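Local coordinates for bifunctional protein PutA (Bdellovibrio bacteriovorus, PDB 5UR2) that probably oxidises L-proline to L-glutamate in two steps, pairing a flavin-dependent proline dehydrogenase with an NAD-dependent L-glutamate gamma-semialdehyde dehydrogenase, at residues 497-503 with 688-694; 530-536 with 700-705. All blocks are in the same frame, centred on the assembly; numbering follows the deposited sequence.

Contact 1. Residues 497-503 with 688-694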
ATOM      1  N   VAL B 497       0.456 -23.517  35.207  1.00 26.91           N
ATOM      2  CA  VAL B 497       0.880 -23.133  33.868  1.00 23.37           C
ATOM      3  C   VAL B 497       2.312 -23.597  33.662  1.00 24.19           C
ATOM      4  O   VAL B 497       3.196 -23.304  34.476  1.00 24.88           O
ATOM      5  CB  VAL B 497       0.739 -21.620  33.636  1.00 21.16           C
ATOM      6  CG1 VAL B 497       1.366 -21.234  32.303  1.00 19.66           C
ATOM      7  CG2 VAL B 497      -0.750 -21.217  33.648  1.00 24.56           C
ATOM      8  N   ASN B 498       2.536 -24.310  32.569  1.00 23.69           N
ATOM      9  CA  ASN B 498       3.853 -24.811  32.220  1.00 25.83           C
ATOM     10  C   ASN B 498       4.436 -24.002  31.077  1.00 22.82           C
ATOM     11  O   ASN B 498       3.716 -23.376  30.296  1.00 22.91           O
ATOM     12  CB  ASN B 498       3.793 -26.289  31.825  1.00 24.26           C
ATOM     13  CG  ASN B 498       3.544 -27.182  33.005  1.00 29.78           C
ATOM     14  OD1 ASN B 498       4.076 -26.941  34.094  1.00 24.46           O
ATOM     15  ND2 ASN B 498       2.745 -28.234  32.804  1.00 30.63           N
ATOM     16  N   ILE B 499       5.768 -24.014  31.007  1.00 25.42           N
ATOM     17  CA  ILE B 499       6.473 -23.566  29.818  1.00 22.39           C
ATOM     18  C   ILE B 499       6.188 -24.535  28.678  1.00 27.32           C
ATOM     19  O   ILE B 499       6.074 -25.751  28.895  1.00 26.40           O
ATOM     20  CB  ILE B 499       7.979 -23.491  30.121  1.00 25.54           C
ATOM     21  CG1 ILE B 499       8.229 -22.628  31.349  1.00 21.49           C
ATOM     22  CG2 ILE B 499       8.746 -22.951  28.934  1.00 31.97           C
ATOM     23  CD1 ILE B 499       9.443 -23.087  32.150  1.00 30.16           C
ATOM     24  N   VAL B 500       6.075 -24.021  27.451  1.00 22.69           N
ATOM     25  CA  VAL B 500       5.823 -24.876  26.292  1.00 22.96           C
ATOM     26  C   VAL B 500       6.823 -24.549  25.194  1.00 23.05           C
ATOM     27  O   VAL B 500       6.743 -23.483  24.578  1.00 24.05           O
ATOM     28  CB  VAL B 500       4.394 -24.742  25.759  1.00 23.35           C
ATOM     29  CG1 VAL B 500       4.199 -25.741  24.639  1.00 26.09           C
ATOM     30  CG2 VAL B 500       3.400 -24.990  26.875  1.00 19.81           C
ATOM     31  N   ILE B 501       7.722 -25.487  24.910  1.00 20.85           N
ATOM     32  CA  ILE B 501       8.728 -25.332  23.864  1.00 24.43           C
ATOM     33  C   ILE B 501       8.659 -26.539  22.936  1.00 22.11           C
ATOM     34  O   ILE B 501       8.705 -27.683  23.401  1.00 25.25           O
ATOM     35  CB  ILE B 501      10.140 -25.186  24.469  1.00 21.84           C
ATOM     36  CG1 ILE B 501      10.198 -23.960  25.381  1.00 21.23           C
ATOM     37  CG2 ILE B 501      11.203 -25.125  23.382  1.00 18.84           C
ATOM     38  CD1 ILE B 501      11.528 -23.812  26.126  1.00 21.21           C
ATOM     39  N   ASN B 502       8.601 -26.286  21.627  1.00 20.23           N
ATOM     40  CA  ASN B 502       8.440 -27.361  20.644  1.00 30.79           C
ATOM     41  C   ASN B 502       7.217 -28.215  20.977  1.00 29.51           C
ATOM     42  O   ASN B 502       7.253 -29.439  20.889  1.00 32.22           O
ATOM     43  CB  ASN B 502       9.695 -28.245  20.552  1.00 25.08           C
ATOM     44  CG  ASN B 502      10.646 -27.818  19.446  1.00 29.60           C
ATOM     45  OD1 ASN B 502      10.245 -27.220  18.446  1.00 33.01           O
ATOM     46  ND2 ASN B 502      11.911 -28.145  19.611  1.00 24.84           N
ATOM     47  N   ASN B 503       6.139 -27.563  21.402  1.00 27.56           N
ATOM     48  CA  ASN B 503       4.869 -28.202  21.759  1.00 25.88           C
ATOM     49  C   ASN B 503       5.008 -29.217  22.894  1.00 30.51           C
ATOM     50  O   ASN B 503       4.144 -30.090  23.054  1.00 34.17           O
ATOM     51  CB  ASN B 503       4.192 -28.858  20.541  1.00 27.21           C
ATOM     52  CG  ASN B 503       3.603 -27.826  19.569  1.00 33.52           C
ATOM     53  OD1 ASN B 503       3.487 -26.649  19.913  1.00 32.63           O
ATOM     54  ND2 ASN B 503       3.211 -28.270  18.362  1.00 31.06           N
ATOM     55  N   GLN B 688       5.328 -27.659  15.728  1.00 16.95           N
ATOM     56  CA  GLN B 688       6.182 -27.486  16.891  1.00 26.47           C
ATOM     57  C   GLN B 688       7.286 -26.473  16.601  1.00 24.86           C
ATOM     58  O   GLN B 688       7.920 -26.496  15.539  1.00 23.74           O
ATOM     59  CB  GLN B 688       6.794 -28.822  17.299  1.00 23.35           C
ATOM     60  CG  GLN B 688       7.694 -29.414  16.259  1.00 33.29           C
ATOM     61  CD  GLN B 688       8.415 -30.647  16.757  1.00 48.23           C
ATOM     62  OE1 GLN B 688       7.823 -31.500  17.420  1.00 52.03           O
ATOM     63  NE2 GLN B 688       9.708 -30.735  16.465  1.00 55.17           N
ATOM     64  N   GLY B 689       7.511 -25.574  17.559  1.00 22.26           N
ATOM     65  CA  GLY B 689       8.579 -24.593  17.478  1.00 20.52           C
ATOM     66  C   GLY B 689       8.227 -23.307  16.753  1.00 25.04           C
ATOM     67  O   GLY B 689       8.963 -22.325  16.889  1.00 22.91           O
ATOM     68  N   VAL B 690       7.132 -23.277  15.982  1.00 16.05           N
ATOM     69  CA  VAL B 690       6.762 -22.045  15.286  1.00 15.63           C
ATOM     70  C   VAL B 690       6.423 -20.956  16.294  1.00 18.21           C
ATOM     71  O   VAL B 690       6.844 -19.803  16.150  1.00 17.96           O
ATOM     72  CB  VAL B 690       5.606 -22.309  14.300  1.00 18.88           C
ATOM     73  CG1 VAL B 690       5.093 -20.999  13.664  1.00 15.00           C
ATOM     74  CG2 VAL B 690       6.066 -23.297  13.195  1.00 19.92           C
ATOM     75  N   ILE B 691       5.708 -21.320  17.358  1.00 20.81           N
ATOM     76  CA  ILE B 691       5.376 -20.414  18.448  1.00 22.23           C
ATOM     77  C   ILE B 691       5.770 -21.095  19.754  1.00 26.01           C
ATOM     78  O   ILE B 691       5.407 -22.251  19.984  1.00 21.18           O
ATOM     79  CB  ILE B 691       3.876 -20.046  18.425  1.00 25.83           C
ATOM     80  CG1 ILE B 691       3.566 -19.236  17.160  1.00 25.10           C
ATOM     81  CG2 ILE B 691       3.485 -19.242  19.650  1.00 24.09           C
ATOM     82  CD1 ILE B 691       2.105 -19.169  16.794  1.00 25.66           C
ATOM     83  N   ASN B 692       6.555 -20.408  20.584  1.00 23.16           N
ATOM     84  CA  ASN B 692       7.000 -20.965  21.853  1.00 18.75           C
ATOM     85  C   ASN B 692       6.553 -20.079  23.006  1.00 23.47           C
ATOM     86  O   ASN B 692       6.555 -18.850  22.900  1.00 23.50           O
ATOM     87  CB  ASN B 692       8.519 -21.149  21.875  1.00 18.50           C
ATOM     88  CG  ASN B 692       9.004 -22.014  20.725  1.00 21.00           C
ATOM     89  OD1 ASN B 692       9.063 -23.239  20.836  1.00 19.04           O
ATOM     90  ND2 ASN B 692       9.288 -21.379  19.586  1.00 17.99           N
ATOM     91  N   PHE B 693       6.175 -20.722  24.108  1.00 18.97           N
ATOM     92  CA  PHE B 693       5.537 -20.086  25.254  1.00 18.00           C
ATOM     93  C   PHE B 693       6.526 -20.057  26.413  1.00 22.36           C
ATOM     94  O   PHE B 693       6.829 -21.103  27.005  1.00 23.88           O
ATOM     95  CB  PHE B 693       4.282 -20.852  25.636  1.00 17.14           C
ATOM     96  CG  PHE B 693       3.528 -20.258  26.791  1.00 21.07           C
ATOM     97  CD1 PHE B 693       2.923 -19.016  26.680  1.00 18.37           C
ATOM     98  CD2 PHE B 693       3.363 -20.977  27.965  1.00 20.54           C
ATOM     99  CE1 PHE B 693       2.181 -18.493  27.732  1.00 24.28           C
ATOM    100  CE2 PHE B 693       2.628 -20.463  29.026  1.00 17.91           C
ATOM    101  CZ  PHE B 693       2.039 -19.222  28.914  1.00 17.55           C
ATOM    102  N   LEU B 694       7.012 -18.860  26.747  1.00 24.59           N
ATOM    103  CA  LEU B 694       8.138 -18.677  27.664  1.00 22.78           C
ATOM    104  C   LEU B 694       7.744 -17.748  28.806  1.00 22.05           C
ATOM    105  O   LEU B 694       8.206 -16.601  28.870  1.00 19.51           O
ATOM    106  CB  LEU B 694       9.351 -18.117  26.915  1.00 19.71           C
ATOM    107  CG  LEU B 694      10.657 -18.059  27.726  1.00 24.07           C
ATOM    108  CD1 LEU B 694      11.234 -19.452  27.933  1.00 26.64           C
ATOM    109  CD2 LEU B 694      11.673 -17.155  27.068  1.00 21.13           C
TER
HETATM  110  O   HOH W   1       6.013 -24.978  19.910  1.00 25.39           O

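Contact 2. Residues 530-536 with 700-705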
ATOM      1  N   ALA B 530      10.503 -19.516  33.680  1.00 27.01           N
ATOM      2  CA  ALA B 530      11.563 -20.201  32.964  1.00 27.17           C
ATOM      3  C   ALA B 530      12.950 -19.706  33.362  1.00 27.12           C
ATOM      4  O   ALA B 530      13.139 -18.554  33.753  1.00 31.95           O
ATOM      5  CB  ALA B 530      11.366 -20.016  31.462  1.00 24.12           C
ATOM      6  N   THR B 531      13.934 -20.597  33.226  1.00 24.54           N
ATOM      7  CA  THR B 531      15.344 -20.268  33.363  1.00 23.97           C
ATOM      8  C   THR B 531      15.903 -19.729  32.050  1.00 25.95           C
ATOM      9  O   THR B 531      15.304 -19.866  30.977  1.00 22.09           O
ATOM     10  CB  THR B 531      16.155 -21.498  33.768  1.00 26.17           C
ATOM     11  OG1 THR B 531      16.153 -22.428  32.681  1.00 29.18           O
ATOM     12  CG2 THR B 531      15.538 -22.171  34.992  1.00 26.99           C
ATOM     13  N   THR B 532      17.109 -19.159  32.135  1.00 25.62           N
ATOM     14  CA  THR B 532      17.755 -18.681  30.928  1.00 26.32           C
ATOM     15  C   THR B 532      18.143 -19.843  30.022  1.00 26.53           C
ATOM     16  O   THR B 532      18.128 -19.707  28.793  1.00 30.06           O
ATOM     17  CB  THR B 532      18.992 -17.862  31.287  1.00 26.82           C
ATOM     18  OG1 THR B 532      19.891 -18.690  32.008  1.00 26.56           O
ATOM     19  CG2 THR B 532      18.607 -16.718  32.191  1.00 28.29           C
ATOM     20  N   GLU B 533      18.466 -20.998  30.606  1.00 22.43           N
ATOM     21  CA  GLU B 533      18.707 -22.184  29.788  1.00 27.14           C
ATOM     22  C   GLU B 533      17.453 -22.565  29.012  1.00 24.34           C
ATOM     23  O   GLU B 533      17.530 -23.001  27.862  1.00 25.04           O
ATOM     24  CB  GLU B 533      19.179 -23.349  30.659  1.00 26.84           C
ATOM     25  CG  GLU B 533      20.522 -23.120  31.386  1.00 48.89           C
ATOM     26  CD  GLU B 533      20.413 -22.404  32.751  1.00 57.96           C
ATOM     27  OE1 GLU B 533      19.292 -22.213  33.277  1.00 62.20           O
ATOM     28  OE2 GLU B 533      21.474 -22.037  33.302  1.00 59.13           O
ATOM     29  N   GLN B 534      16.286 -22.420  29.631  1.00 23.34           N
ATOM     30  CA  GLN B 534      15.059 -22.706  28.900  1.00 23.61           C
ATOM     31  C   GLN B 534      14.770 -21.628  27.866  1.00 23.86           C
ATOM     32  O   GLN B 534      14.192 -21.924  26.812  1.00 19.89           O
ATOM     33  CB  GLN B 534      13.903 -22.888  29.881  1.00 27.93           C
ATOM     34  CG  GLN B 534      14.056 -24.196  30.686  1.00 29.38           C
ATOM     35  CD  GLN B 534      13.111 -24.295  31.854  1.00 33.23           C
ATOM     36  OE1 GLN B 534      12.797 -23.290  32.514  1.00 27.45           O
ATOM     37  NE2 GLN B 534      12.688 -25.523  32.163  1.00 33.11           N
ATOM     38  N   ALA B 535      15.146 -20.377  28.149  1.00 21.75           N
ATOM     39  CA  ALA B 535      15.027 -19.339  27.133  1.00 22.83           C
ATOM     40  C   ALA B 535      15.898 -19.672  25.934  1.00 26.82           C
ATOM     41  O   ALA B 535      15.494 -19.453  24.786  1.00 24.66           O
ATOM     42  CB  ALA B 535      15.407 -17.978  27.712  1.00 21.85           C
ATOM     43  N   GLU B 536      17.085 -20.242  26.179  1.00 21.21           N
ATOM     44  CA  GLU B 536      17.946 -20.662  25.073  1.00 24.63           C
ATOM     45  C   GLU B 536      17.287 -21.787  24.264  1.00 22.07           C
ATOM     46  O   GLU B 536      17.344 -21.797  23.031  1.00 26.05           O
ATOM     47  CB  GLU B 536      19.319 -21.078  25.629  1.00 20.78           C
ATOM     48  CG  GLU B 536      20.315 -21.643  24.624  1.00 23.17           C
ATOM     49  CD  GLU B 536      20.734 -20.620  23.569  1.00 27.38           C
ATOM     50  OE1 GLU B 536      20.735 -19.400  23.852  1.00 30.04           O
ATOM     51  OE2 GLU B 536      21.043 -21.036  22.438  1.00 30.59           O
ATOM     52  N   GLU B 700      14.694 -11.143  33.227  1.00 34.52           N
ATOM     53  CA  GLU B 700      15.491 -12.356  33.117  1.00 31.27           C
ATOM     54  C   GLU B 700      15.391 -12.950  31.717  1.00 28.99           C
ATOM     55  O   GLU B 700      16.318 -12.805  30.916  1.00 31.58           O
ATOM     56  CB  GLU B 700      15.039 -13.402  34.137  1.00 34.80           C
ATOM     57  CG  GLU B 700      16.020 -14.549  34.315  1.00 42.61           C
ATOM     58  CD  GLU B 700      15.606 -15.524  35.417  1.00 49.00           C
ATOM     59  OE1 GLU B 700      14.588 -15.277  36.102  1.00 44.51           O
ATOM     60  OE2 GLU B 700      16.329 -16.522  35.622  1.00 56.13           O
ATOM     61  N   VAL B 701      14.282 -13.637  31.418  1.00 26.60           N
ATOM     62  CA  VAL B 701      14.175 -14.308  30.122  1.00 25.56           C
ATOM     63  C   VAL B 701      13.695 -13.350  29.038  1.00 26.40           C
ATOM     64  O   VAL B 701      13.964 -13.567  27.850  1.00 25.09           O
ATOM     65  CB  VAL B 701      13.278 -15.556  30.212  1.00 28.27           C
ATOM     66  CG1 VAL B 701      13.934 -16.619  31.094  1.00 20.62           C
ATOM     67  CG2 VAL B 701      11.877 -15.214  30.714  1.00 19.77           C
ATOM     68  N   GLY B 702      12.966 -12.295  29.409  1.00 28.94           N
ATOM     69  CA  GLY B 702      12.632 -11.272  28.433  1.00 21.32           C
ATOM     70  C   GLY B 702      13.870 -10.567  27.919  1.00 27.42           C
ATOM     71  O   GLY B 702      14.041 -10.378  26.712  1.00 24.43           O
ATOM     72  N   GLU B 703      14.750 -10.159  28.839  1.00 27.15           N
ATOM     73  CA  GLU B 703      16.037  -9.598  28.455  1.00 25.73           C
ATOM     74  C   GLU B 703      16.823 -10.568  27.587  1.00 24.73           C
ATOM     75  O   GLU B 703      17.415 -10.175  26.570  1.00 27.95           O
ATOM     76  CB  GLU B 703      16.839  -9.239  29.711  1.00 27.90           C
ATOM     77  CG  GLU B 703      18.180  -8.558  29.425  1.00 31.77           C
ATOM     78  CD  GLU B 703      18.061  -7.078  29.082  1.00 37.71           C
ATOM     79  OE1 GLU B 703      16.942  -6.524  29.148  1.00 40.07           O
ATOM     80  OE2 GLU B 703      19.099  -6.465  28.749  1.00 41.68           O
ATOM     81  N   TYR B 704      16.800 -11.850  27.947  1.00 23.00           N
ATOM     82  CA  TYR B 704      17.597 -12.841  27.226  1.00 26.12           C
ATOM     83  C   TYR B 704      17.153 -12.955  25.770  1.00 28.41           C
ATOM     84  O   TYR B 704      17.992 -13.025  24.865  1.00 25.61           O
ATOM     85  CB  TYR B 704      17.509 -14.193  27.936  1.00 23.49           C
ATOM     86  CG  TYR B 704      18.469 -15.240  27.403  1.00 25.49           C
ATOM     87  CD1 TYR B 704      18.096 -16.063  26.350  1.00 24.03           C
ATOM     88  CD2 TYR B 704      19.748 -15.412  27.961  1.00 23.75           C
ATOM     89  CE1 TYR B 704      18.960 -17.018  25.847  1.00 20.11           C
ATOM     90  CE2 TYR B 704      20.630 -16.380  27.463  1.00 21.16           C
ATOM     91  CZ  TYR B 704      20.214 -17.181  26.402  1.00 31.65           C
ATOM     92  OH  TYR B 704      21.029 -18.149  25.870  1.00 31.01           O
ATOM     93  N   ILE B 705      15.840 -12.988  25.514  1.00 23.04           N
ATOM     94  CA  ILE B 705      15.422 -13.136  24.122  1.00 22.12           C
ATOM     95  C   ILE B 705      15.555 -11.809  23.377  1.00 22.94           C
ATOM     96  O   ILE B 705      15.778 -11.803  22.165  1.00 25.36           O
ATOM     97  CB  ILE B 705      13.996 -13.714  24.005  1.00 27.52           C
ATOM     98  CG1 ILE B 705      12.946 -12.774  24.601  1.00 17.68           C
ATOM     99  CG2 ILE B 705      13.915 -15.114  24.624  1.00 26.68           C
ATOM    100  CD1 ILE B 705      11.521 -13.321  24.443  1.00 17.31           C
TER
HETATM  101  O   HOH W   2      12.335 -16.041  34.573  1.00 24.02           O

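Contact 1. Residues 497-503 with 688-694
Val-500 and Phe-693 face each other as an antiparallel hydrogen-bonded pair: Val-500 N gives to Phe-693 O at 3.0 Å, and Phe-693 N returns to Val-500 O at 2.9 Å, both nearly straight. A side chain takes over one step along, where Asn-692 OD1 receives the N-H of Asn-502 at 3.2 Å with an N-H...O angle of 171°. The ND2 of the same amide goes to Gly-689 O, above the carbonyl plane, and to Val-662 O, so both ends of the buried amide are held. A water extends the polar network at the turn, accepting from Gly-689 N and lying 3.0 Å from Asn-503 OD1.

Apolar packing centres on Phe-693. With CG anti to the backbone N (chi1 -179°), the ring turns its edge to the start of 497-503, CE2 meeting Val-497 CG1 at 3.6 Å and Asn-498 O at 3.4 Å. Val-500 CB and Phe-693 CB lean together at 3.9 Å.

A single antiparallel bridge thus joins the four-stranded sheet of strand 495-501 to the larger sheet, in which 691-693 lies parallel to 661-665. Met-678 of helix 671-684 covers Val-500 and Phe-693, while Ala-541 of helix 532-549 packs on Ile-501.

Contact 2. Residues 530-536 with 700-705
Ala-535 points its methyl toward helix 698-707, where CB sits 3.6 Å from Tyr-704 CD1 and 3.9 Å from Val-701 CG1. This is the close-packed part. The small alanine lets the ring and the valine come in together, and Val-701 CG1 also touches Ala-530 O at 3.4 Å. Leu-694 covers Ala-530, Ala-535 and Val-701.

Toward the partly exposed side the contact becomes polar. A chi1 of -171° swings the Tyr-704 ring away from its own backbone N and lays it across helix 532-549, with Thr-532 O over one face. Its hydroxyl donates to Glu-536 OE1, but the modelled 2.4 Å is doubtfully short; the oxygen lies near the ring plane, the carboxylate turned 84° to it. Gln-540 NE2 holds the other oxygen, OE2. At the other end Glu-700 meets Thr-532 loosely, CG to CG2 at 4.0 Å, and a water bridges Glu-700 OE1 to Ala-530 O.

Thr-531 is the N-cap of helix 532-549: its OG1 accepts from Gln-534 N, and Gln-534 OE1 accepts from Thr-531 N at 3.0 Å. This capping box starts a helix whose first turn, 532-536, runs at 37° to 700-705 in the aldehyde dehydrogenase part of the chain.

The centres of contacts 1 and 2 lie about 13 Å apart, and the two contacts touch: Ile-499 CD1 packs 3.7 Å from Ala-530 CA, and Leu-694 CD1 lies 3.6 Å from Ala-530 CB. Along the chain their segments alternate, 497-503, 530-536, 688-694, 700-705. Strand 495-501 and helix 532-549 thus come first, and strand 691-693 with helix 698-707, its immediate successor, answers them some 160 to 190 residues later. Strand therefore meets strand and helix meets helix, tying the small four-stranded sheet and its helix to the larger sheet holding strand 691-693. Both contacts lie away from the predicted catalytic residues Glu-746 and Cys-780, as plain structural packing.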